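Local coordinates for glycosyl hydrolase, family 38 (Enterococcus faecalis, PDB 5KBP), which probably hydrolyses alpha-mannosidic linkages in mannose-containing carbohydrates, at residues 213-218 and 254-259; 209-214 and 227-232; 189-194 and 219-224. One frame throughout, in Å; residues are numbered along the deposited sequence.

Interaction 1: residues 213-218 and 254-259; sequences QKLADV and PEYEFI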
# COMPACT_ATOMS: atom_id res chain seq x y z
N GLN A 213 -7.15 18.86 -42.68
CA GLN A 213 -6.14 17.84 -42.43
C GLN A 213 -6.76 16.57 -41.85
O GLN A 213 -6.46 15.46 -42.30
CB GLN A 213 -5.05 18.38 -41.50
CG GLN A 213 -3.96 17.37 -41.18
CD GLN A 213 -3.09 17.05 -42.39
OE1 GLN A 213 -2.72 17.94 -43.15
NE2 GLN A 213 -2.76 15.78 -42.55
N LYS A 214 -7.63 16.73 -40.85
CA LYS A 214 -8.18 15.57 -40.15
C LYS A 214 -9.09 14.75 -41.04
O LYS A 214 -9.10 13.51 -40.96
CB LYS A 214 -8.92 16.02 -38.89
CG LYS A 214 -8.04 16.74 -37.87
CD LYS A 214 -6.86 15.88 -37.45
CE LYS A 214 -6.01 16.61 -36.42
NZ LYS A 214 -4.81 15.82 -36.01
N LEU A 215 -9.88 15.41 -41.90
CA LEU A 215 -10.77 14.66 -42.79
C LEU A 215 -9.97 13.88 -43.83
O LEU A 215 -10.35 12.76 -44.19
CB LEU A 215 -11.75 15.61 -43.48
CG LEU A 215 -12.75 16.33 -42.56
CD1 LEU A 215 -13.63 17.28 -43.36
CD2 LEU A 215 -13.60 15.33 -41.79
N ALA A 216 -8.86 14.44 -44.31
CA ALA A 216 -8.02 13.73 -45.26
C ALA A 216 -7.33 12.53 -44.62
O ALA A 216 -7.13 11.51 -45.28
CB ALA A 216 -6.98 14.68 -45.86
N ASP A 217 -6.98 12.64 -43.34
CA ASP A 217 -6.33 11.53 -42.65
C ASP A 217 -7.29 10.36 -42.47
O ASP A 217 -6.93 9.20 -42.72
CB ASP A 217 -5.79 11.99 -41.29
CG ASP A 217 -4.67 13.00 -41.42
OD1 ASP A 217 -3.99 13.00 -42.47
OD2 ASP A 217 -4.46 13.79 -40.48
N VAL A 218 -8.52 10.64 -42.04
CA VAL A 218 -9.49 9.58 -41.80
C VAL A 218 -9.96 8.96 -43.11
O VAL A 218 -10.18 7.74 -43.19
CB VAL A 218 -10.66 10.12 -40.96
CG1 VAL A 218 -11.71 9.04 -40.74
CG2 VAL A 218 -10.16 10.63 -39.63
N PRO A 254 -19.92 21.99 -46.00
CA PRO A 254 -21.24 21.48 -46.42
C PRO A 254 -21.22 20.04 -46.90
O PRO A 254 -22.27 19.39 -46.89
CB PRO A 254 -21.65 22.44 -47.54
CG PRO A 254 -20.71 23.61 -47.44
CD PRO A 254 -19.44 23.06 -46.89
N GLU A 255 -20.07 19.53 -47.34
CA GLU A 255 -19.99 18.16 -47.85
C GLU A 255 -19.91 17.12 -46.74
O GLU A 255 -19.84 15.92 -47.04
CB GLU A 255 -18.78 18.02 -48.78
N TYR A 256 -19.92 17.54 -45.48
CA TYR A 256 -19.81 16.63 -44.35
C TYR A 256 -20.89 16.94 -43.33
O TYR A 256 -21.33 18.08 -43.19
CB TYR A 256 -18.42 16.72 -43.69
CG TYR A 256 -17.28 16.34 -44.60
CD1 TYR A 256 -16.71 17.27 -45.46
CD2 TYR A 256 -16.76 15.05 -44.60
CE1 TYR A 256 -15.66 16.93 -46.30
CE2 TYR A 256 -15.72 14.70 -45.43
CZ TYR A 256 -15.17 15.64 -46.28
OH TYR A 256 -14.13 15.29 -47.11
N GLU A 257 -21.31 15.90 -42.60
CA GLU A 257 -22.27 16.03 -41.51
C GLU A 257 -21.59 15.60 -40.23
O GLU A 257 -21.29 14.41 -40.04
CB GLU A 257 -23.52 15.19 -41.78
CG GLU A 257 -24.54 15.24 -40.65
CD GLU A 257 -25.76 14.39 -40.93
OE1 GLU A 257 -26.06 14.15 -42.12
OE2 GLU A 257 -26.43 13.97 -39.96
N PHE A 258 -21.34 16.56 -39.34
CA PHE A 258 -20.64 16.30 -38.09
C PHE A 258 -21.65 16.00 -36.99
O PHE A 258 -22.56 16.80 -36.74
CB PHE A 258 -19.76 17.49 -37.70
CG PHE A 258 -18.66 17.76 -38.68
CD1 PHE A 258 -18.90 18.51 -39.83
CD2 PHE A 258 -17.38 17.27 -38.47
CE1 PHE A 258 -17.89 18.76 -40.74
CE2 PHE A 258 -16.37 17.52 -39.38
CZ PHE A 258 -16.62 18.26 -40.51
N ILE A 259 -21.49 14.85 -36.34
CA ILE A 259 -22.43 14.37 -35.34
C ILE A 259 -21.66 14.02 -34.07
O ILE A 259 -20.74 13.20 -34.11
CB ILE A 259 -23.21 13.14 -35.83
CG1 ILE A 259 -23.83 13.40 -37.21
CG2 ILE A 259 -24.28 12.74 -34.83
CD1 ILE A 259 -24.50 12.19 -37.82
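Leu215 lays its CD1 methyl over one face of the Tyr256 ring. The methyl stands 3.6 Å from the ring centroid and only 10° off the normal, so all six ring carbons lie at similar range, and the nearest, Tyr256 CE1, is 3.6 Å from Leu215 CD1. This is a CH-pi contact, in which a weakly polarised C-H of the methyl can meet the pi cloud. The two side chains approach head-on, leucine from the helix and tyrosine from the strand. In Leu215 the extended second torsion (chi2 178°) carries CD1 outward from the helix to the ring. The same methyl also touches Phe258, with Leu215 CD1 4.2 Å from Phe258 CZ, and the approach to this second ring is oblique. Leucine suits this buried, largely apolar place because its reach from the helix brings a compact methyl onto a ring face.

The arrangement is helix-on-sheet packing in the N-terminal domain of the family: helix 204-219 lies against the parallel sheet formed by strands 226-231, 7-13 and 256-260, and Tyr256 and Phe258 belong to an outermost strand of that sheet. Two positions apart on the strand, both rings also touch Val9 of the central strand, as does Leu215. Tyrosine joins two roles, since its face receives the leucine while its OH is hydrogen-bonded to Glu219 at the end of the same helix. Tyr256 is also a calcium-binding residue of this protein, although no calcium is modelled on this chain, and Phe258 touches Phe253, another calcium-binding residue.

Interaction 2: residues 209-214 and 227-232; sequences AFWKQK and LLMMNG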
# COMPACT_ATOMS: atom_id res chain seq x y z
N ALA A 209 -8.21 24.79 -41.18
CA ALA A 209 -6.95 24.05 -41.29
C ALA A 209 -7.00 22.74 -40.51
O ALA A 209 -6.34 21.77 -40.90
CB ALA A 209 -5.79 24.92 -40.80
N PHE A 210 -7.76 22.70 -39.42
CA PHE A 210 -7.89 21.47 -38.65
C PHE A 210 -8.61 20.39 -39.45
O PHE A 210 -8.07 19.30 -39.68
CB PHE A 210 -8.62 21.75 -37.34
CG PHE A 210 -8.83 20.53 -36.48
CD1 PHE A 210 -7.86 20.13 -35.57
CD2 PHE A 210 -10.00 19.80 -36.55
CE1 PHE A 210 -8.05 19.02 -34.77
CE2 PHE A 210 -10.20 18.68 -35.76
CZ PHE A 210 -9.22 18.29 -34.87
N TRP A 211 -9.83 20.68 -39.90
CA TRP A 211 -10.64 19.66 -40.56
C TRP A 211 -10.10 19.30 -41.93
O TRP A 211 -10.21 18.14 -42.35
CB TRP A 211 -12.09 20.13 -40.65
CG TRP A 211 -12.81 20.10 -39.34
CD1 TRP A 211 -13.27 21.18 -38.64
CD2 TRP A 211 -13.12 18.95 -38.55
NE1 TRP A 211 -13.86 20.76 -37.47
CE2 TRP A 211 -13.78 19.40 -37.39
CE3 TRP A 211 -12.91 17.58 -38.72
CZ2 TRP A 211 -14.24 18.52 -36.41
CZ3 TRP A 211 -13.36 16.71 -37.74
CH2 TRP A 211 -14.01 17.19 -36.60
N LYS A 212 -9.52 20.26 -42.66
CA LYS A 212 -8.93 19.93 -43.95
C LYS A 212 -7.84 18.88 -43.82
O LYS A 212 -7.62 18.08 -44.74
CB LYS A 212 -8.37 21.19 -44.62
CG LYS A 212 -9.43 22.07 -45.27
CD LYS A 212 -8.79 23.23 -46.02
N GLN A 213 -7.15 18.86 -42.68
CA GLN A 213 -6.14 17.84 -42.43
C GLN A 213 -6.76 16.57 -41.85
O GLN A 213 -6.46 15.46 -42.30
CB GLN A 213 -5.05 18.38 -41.50
CG GLN A 213 -3.96 17.37 -41.18
CD GLN A 213 -3.09 17.05 -42.39
OE1 GLN A 213 -2.72 17.94 -43.15
NE2 GLN A 213 -2.76 15.78 -42.55
N LYS A 214 -7.63 16.73 -40.85
CA LYS A 214 -8.18 15.57 -40.15
C LYS A 214 -9.09 14.75 -41.04
O LYS A 214 -9.10 13.51 -40.96
CB LYS A 214 -8.92 16.02 -38.89
CG LYS A 214 -8.04 16.74 -37.87
CD LYS A 214 -6.86 15.88 -37.45
CE LYS A 214 -6.01 16.61 -36.42
NZ LYS A 214 -4.81 15.82 -36.01
N LEU A 227 -17.07 8.22 -40.75
CA LEU A 227 -15.74 8.55 -40.28
C LEU A 227 -15.74 8.71 -38.76
O LEU A 227 -16.70 9.26 -38.19
CB LEU A 227 -15.24 9.83 -40.94
CG LEU A 227 -15.51 9.91 -42.45
CD1 LEU A 227 -15.41 11.35 -42.95
CD2 LEU A 227 -14.55 9.02 -43.21
N LEU A 228 -14.68 8.25 -38.12
CA LEU A 228 -14.56 8.25 -36.66
C LEU A 228 -13.51 9.26 -36.23
O LEU A 228 -12.34 9.14 -36.62
CB LEU A 228 -14.22 6.86 -36.14
CG LEU A 228 -14.13 6.70 -34.62
CD1 LEU A 228 -15.49 6.87 -33.97
CD2 LEU A 228 -13.52 5.35 -34.25
N MET A 229 -13.92 10.25 -35.45
CA MET A 229 -13.02 11.23 -34.84
C MET A 229 -13.03 11.02 -33.34
O MET A 229 -14.07 11.19 -32.69
CB MET A 229 -13.43 12.66 -35.19
CG MET A 229 -13.45 12.98 -36.67
SD MET A 229 -11.84 12.83 -37.46
CE MET A 229 -10.88 13.99 -36.49
N MET A 230 -11.88 10.64 -32.78
CA MET A 230 -11.76 10.36 -31.35
C MET A 230 -11.39 11.66 -30.64
O MET A 230 -10.25 12.12 -30.71
CB MET A 230 -10.73 9.27 -31.11
CG MET A 230 -11.13 7.92 -31.68
SD MET A 230 -12.67 7.30 -30.98
CE MET A 230 -12.21 7.16 -29.25
N ASN A 231 -12.36 12.24 -29.93
CA ASN A 231 -12.21 13.54 -29.29
C ASN A 231 -11.67 13.34 -27.87
O ASN A 231 -12.40 13.38 -26.88
CB ASN A 231 -13.53 14.30 -29.31
CG ASN A 231 -13.49 15.59 -28.53
OD1 ASN A 231 -14.26 15.78 -27.59
ND2 ASN A 231 -12.58 16.48 -28.90
N GLY A 232 -10.37 13.12 -27.78
CA GLY A 232 -9.72 12.92 -26.50
C GLY A 232 -8.34 12.34 -26.68
O GLY A 232 -7.89 12.07 -27.80
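Helix residues 209-214 face strand residues 227-231 without any hydrogen bond between them, and the closest pair of CA atoms, those of Lys214 and Met229, is 8.4 Å apart, a gap bridged by side chains. Met229 reaches into it from the strand and meets two helix side chains. Its chain is folded back at both outer torsions (chi2 -62°, chi3 -58°), and the terminal methyl Met229 CE lies 3.7 Å from Lys214 CB. The two side chains cross at about a right angle, and it is the aliphatic root of the lysine that takes part, while its amino end leads away from the strand. Trp211 suits its place because its long, flat indole extends far enough from the helix for an outer corner, CZ3, to meet the methionine: Met229 CG, at the ring's edge and in its plane, and Met229 CE are each 3.9 Å from Trp211 CZ3. Methionine, flexible and apolar, can follow the outline of a flat ring and a lysine stem together. One face of the indole is covered from within the helix, Phe210 CD2 lying 3.8 Å above its plane. Strand 226-231 is an outermost strand of the three-stranded parallel sheet and pairs with strand 7-13, whose Val9 touches Met229; Val218, one turn beyond Lys214 on helix 204-219, also packs on Met229, and Trp211 reaches across to Phe258 of strand 256-260.

Interaction 3: residues 189-194 and 219-224; sequences LFANWY and ERYAST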
# COMPACT_ATOMS: atom_id res chain seq x y z
N LEU A 189 -9.93 -0.21 -36.17
CA LEU A 189 -8.57 0.25 -35.94
C LEU A 189 -8.53 1.77 -35.84
O LEU A 189 -9.10 2.46 -36.69
CB LEU A 189 -7.64 -0.23 -37.06
CG LEU A 189 -6.25 0.40 -37.08
CD1 LEU A 189 -5.43 -0.05 -35.87
CD2 LEU A 189 -5.52 0.06 -38.37
N PHE A 190 -7.87 2.28 -34.81
CA PHE A 190 -7.57 3.71 -34.71
C PHE A 190 -6.38 3.98 -35.63
O PHE A 190 -5.23 4.12 -35.19
CB PHE A 190 -7.29 4.11 -33.27
CG PHE A 190 -8.42 3.83 -32.32
CD1 PHE A 190 -9.64 4.47 -32.48
CD2 PHE A 190 -8.27 2.94 -31.27
CE1 PHE A 190 -10.69 4.22 -31.61
CE2 PHE A 190 -9.31 2.69 -30.40
CZ PHE A 190 -10.52 3.33 -30.57
N ALA A 191 -6.67 4.05 -36.93
CA ALA A 191 -5.60 4.19 -37.92
C ALA A 191 -4.88 5.52 -37.79
O ALA A 191 -3.72 5.64 -38.18
CB ALA A 191 -6.17 4.03 -39.33
N ASN A 192 -5.56 6.53 -37.25
CA ASN A 192 -4.94 7.80 -36.90
C ASN A 192 -4.90 8.01 -35.39
O ASN A 192 -5.01 9.14 -34.91
CB ASN A 192 -5.66 8.96 -37.59
CG ASN A 192 -5.27 9.11 -39.04
OD1 ASN A 192 -4.25 9.72 -39.36
ND2 ASN A 192 -6.08 8.55 -39.93
N TRP A 193 -4.75 6.91 -34.64
CA TRP A 193 -4.67 6.91 -33.18
C TRP A 193 -5.98 7.37 -32.55
O TRP A 193 -6.85 7.92 -33.23
CB TRP A 193 -3.50 7.78 -32.71
CG TRP A 193 -2.95 7.40 -31.37
CD1 TRP A 193 -2.80 8.20 -30.28
CD2 TRP A 193 -2.47 6.10 -30.98
NE1 TRP A 193 -2.26 7.49 -29.24
CE2 TRP A 193 -2.05 6.20 -29.64
CE3 TRP A 193 -2.36 4.87 -31.63
CZ2 TRP A 193 -1.52 5.12 -28.94
CZ3 TRP A 193 -1.83 3.79 -30.94
CH2 TRP A 193 -1.42 3.93 -29.60
N TYR A 194 -6.15 7.14 -31.24
CA TYR A 194 -7.36 7.55 -30.54
C TYR A 194 -7.35 9.02 -30.15
O TYR A 194 -8.05 9.41 -29.21
CB TYR A 194 -7.57 6.67 -29.30
CG TYR A 194 -6.40 6.59 -28.35
CD1 TYR A 194 -6.10 7.63 -27.47
CD2 TYR A 194 -5.59 5.45 -28.31
CE1 TYR A 194 -5.03 7.55 -26.60
CE2 TYR A 194 -4.52 5.37 -27.44
CZ TYR A 194 -4.25 6.41 -26.59
OH TYR A 194 -3.18 6.33 -25.72
N GLU A 219 -10.10 9.77 -44.16
CA GLU A 219 -10.54 9.24 -45.44
C GLU A 219 -9.48 8.38 -46.12
O GLU A 219 -9.81 7.63 -47.05
CB GLU A 219 -10.95 10.39 -46.37
CG GLU A 219 -12.33 10.96 -46.07
CD GLU A 219 -12.61 12.23 -46.85
OE1 GLU A 219 -13.06 13.22 -46.22
OE2 GLU A 219 -12.38 12.25 -48.08
N ARG A 220 -8.22 8.47 -45.68
CA ARG A 220 -7.18 7.62 -46.26
C ARG A 220 -7.48 6.14 -46.07
O ARG A 220 -7.10 5.31 -46.90
CB ARG A 220 -5.81 7.96 -45.66
CG ARG A 220 -5.10 9.14 -46.30
CD ARG A 220 -3.92 9.61 -45.46
NE ARG A 220 -2.66 8.94 -45.80
CZ ARG A 220 -1.89 9.28 -46.83
NH1 ARG A 220 -2.24 10.28 -47.63
NH2 ARG A 220 -0.76 8.62 -47.06
N TYR A 221 -8.17 5.79 -44.98
CA TYR A 221 -8.41 4.39 -44.66
C TYR A 221 -9.89 4.07 -44.43
O TYR A 221 -10.20 2.98 -43.94
CB TYR A 221 -7.61 3.98 -43.42
CG TYR A 221 -6.25 4.64 -43.33
CD1 TYR A 221 -5.20 4.23 -44.13
CD2 TYR A 221 -6.02 5.68 -42.44
CE1 TYR A 221 -3.96 4.83 -44.05
CE2 TYR A 221 -4.79 6.29 -42.35
CZ TYR A 221 -3.76 5.86 -43.16
OH TYR A 221 -2.52 6.46 -43.07
N ALA A 222 -10.80 4.97 -44.76
CA ALA A 222 -12.22 4.73 -44.54
C ALA A 222 -12.77 3.85 -45.65
O ALA A 222 -12.68 4.20 -46.83
CB ALA A 222 -12.98 6.05 -44.47
N SER A 223 -13.33 2.70 -45.27
CA SER A 223 -14.01 1.82 -46.22
C SER A 223 -15.47 2.19 -46.43
O SER A 223 -16.09 1.69 -47.37
CB SER A 223 -13.91 0.36 -45.76
OG SER A 223 -14.41 0.22 -44.44
N THR A 224 -16.03 3.04 -45.57
CA THR A 224 -17.40 3.52 -45.68
C THR A 224 -17.39 5.04 -45.68
O THR A 224 -16.34 5.68 -45.53
CB THR A 224 -18.28 2.98 -44.55
OG1 THR A 224 -17.95 3.66 -43.33
CG2 THR A 224 -18.04 1.49 -44.35
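Ala191 and Asn192 meet the ring of Tyr221 from a tight bend in the chain. Leu189 ends strand 184-189, and its carbonyl receives a weak hydrogen bond from Ala191 N across an inverse gamma turn centred on Phe190. Phe190 then opens a type I beta turn that runs to Trp193, closed by the bond from Trp193 N to Phe190 O (2.9 Å). Ala191 takes the second position of this turn and directs its methyl at the tyrosine, with Ala191 CB 3.5 Å from Tyr221 CD2. The approach is oblique to the ring, and a one-carbon side chain suits a place where the CA atoms of Ala191 and Tyr221, the closest such pair, are 7.3 Å apart. At the third position, Asn192 brings its amide nitrogen to the ring's edge, near its plane, so that Asn192 ND2 is 3.6 Å from Tyr221 CE2. Amide and ring planes are 42° apart. With chi1 at -79°, the asparagine CG lies beside its own backbone N, and the amide is brought to the last turn of helix 204-219, where ND2 makes a weak hydrogen bond to Asp217 O.

Segment 219-224 links that helix to strand 226-231, so the contact joins the loops before and after the helix. Arg220 CB stands 3.7 Å above the centre of one Tyr221 ring face, and Pro156 touches both Ala191 and Tyr221. Because the ring offers carbon atoms to a methyl and to an amide nitrogen, the contact rests on van der Waals packing, and Asn192 ND2 finds its weak polar bond at Asp217 rather than at Tyr221.

All three interactions lie within the N-terminal family 38 domain and gather around helix 204-219. Interactions 1 and 2 share Gln213 and Lys214, have centres about 7 Å apart, and join that helix to the two outermost strands of one parallel sheet, 256-260 and 226-231. Val218 and Trp211 link them through Met229 and Phe258. Interaction 3, its centre about 12 Å from that of interaction 1 and 11 Å from that of interaction 2, joins the loops before and after the helix. Along the chain, segment 189-194 comes first, then the helix, 219-224, 227-232 and 254-259. The helix is thus packed on the sheet through interactions 1 and 2 and flanked at its C-terminal end by interaction 3.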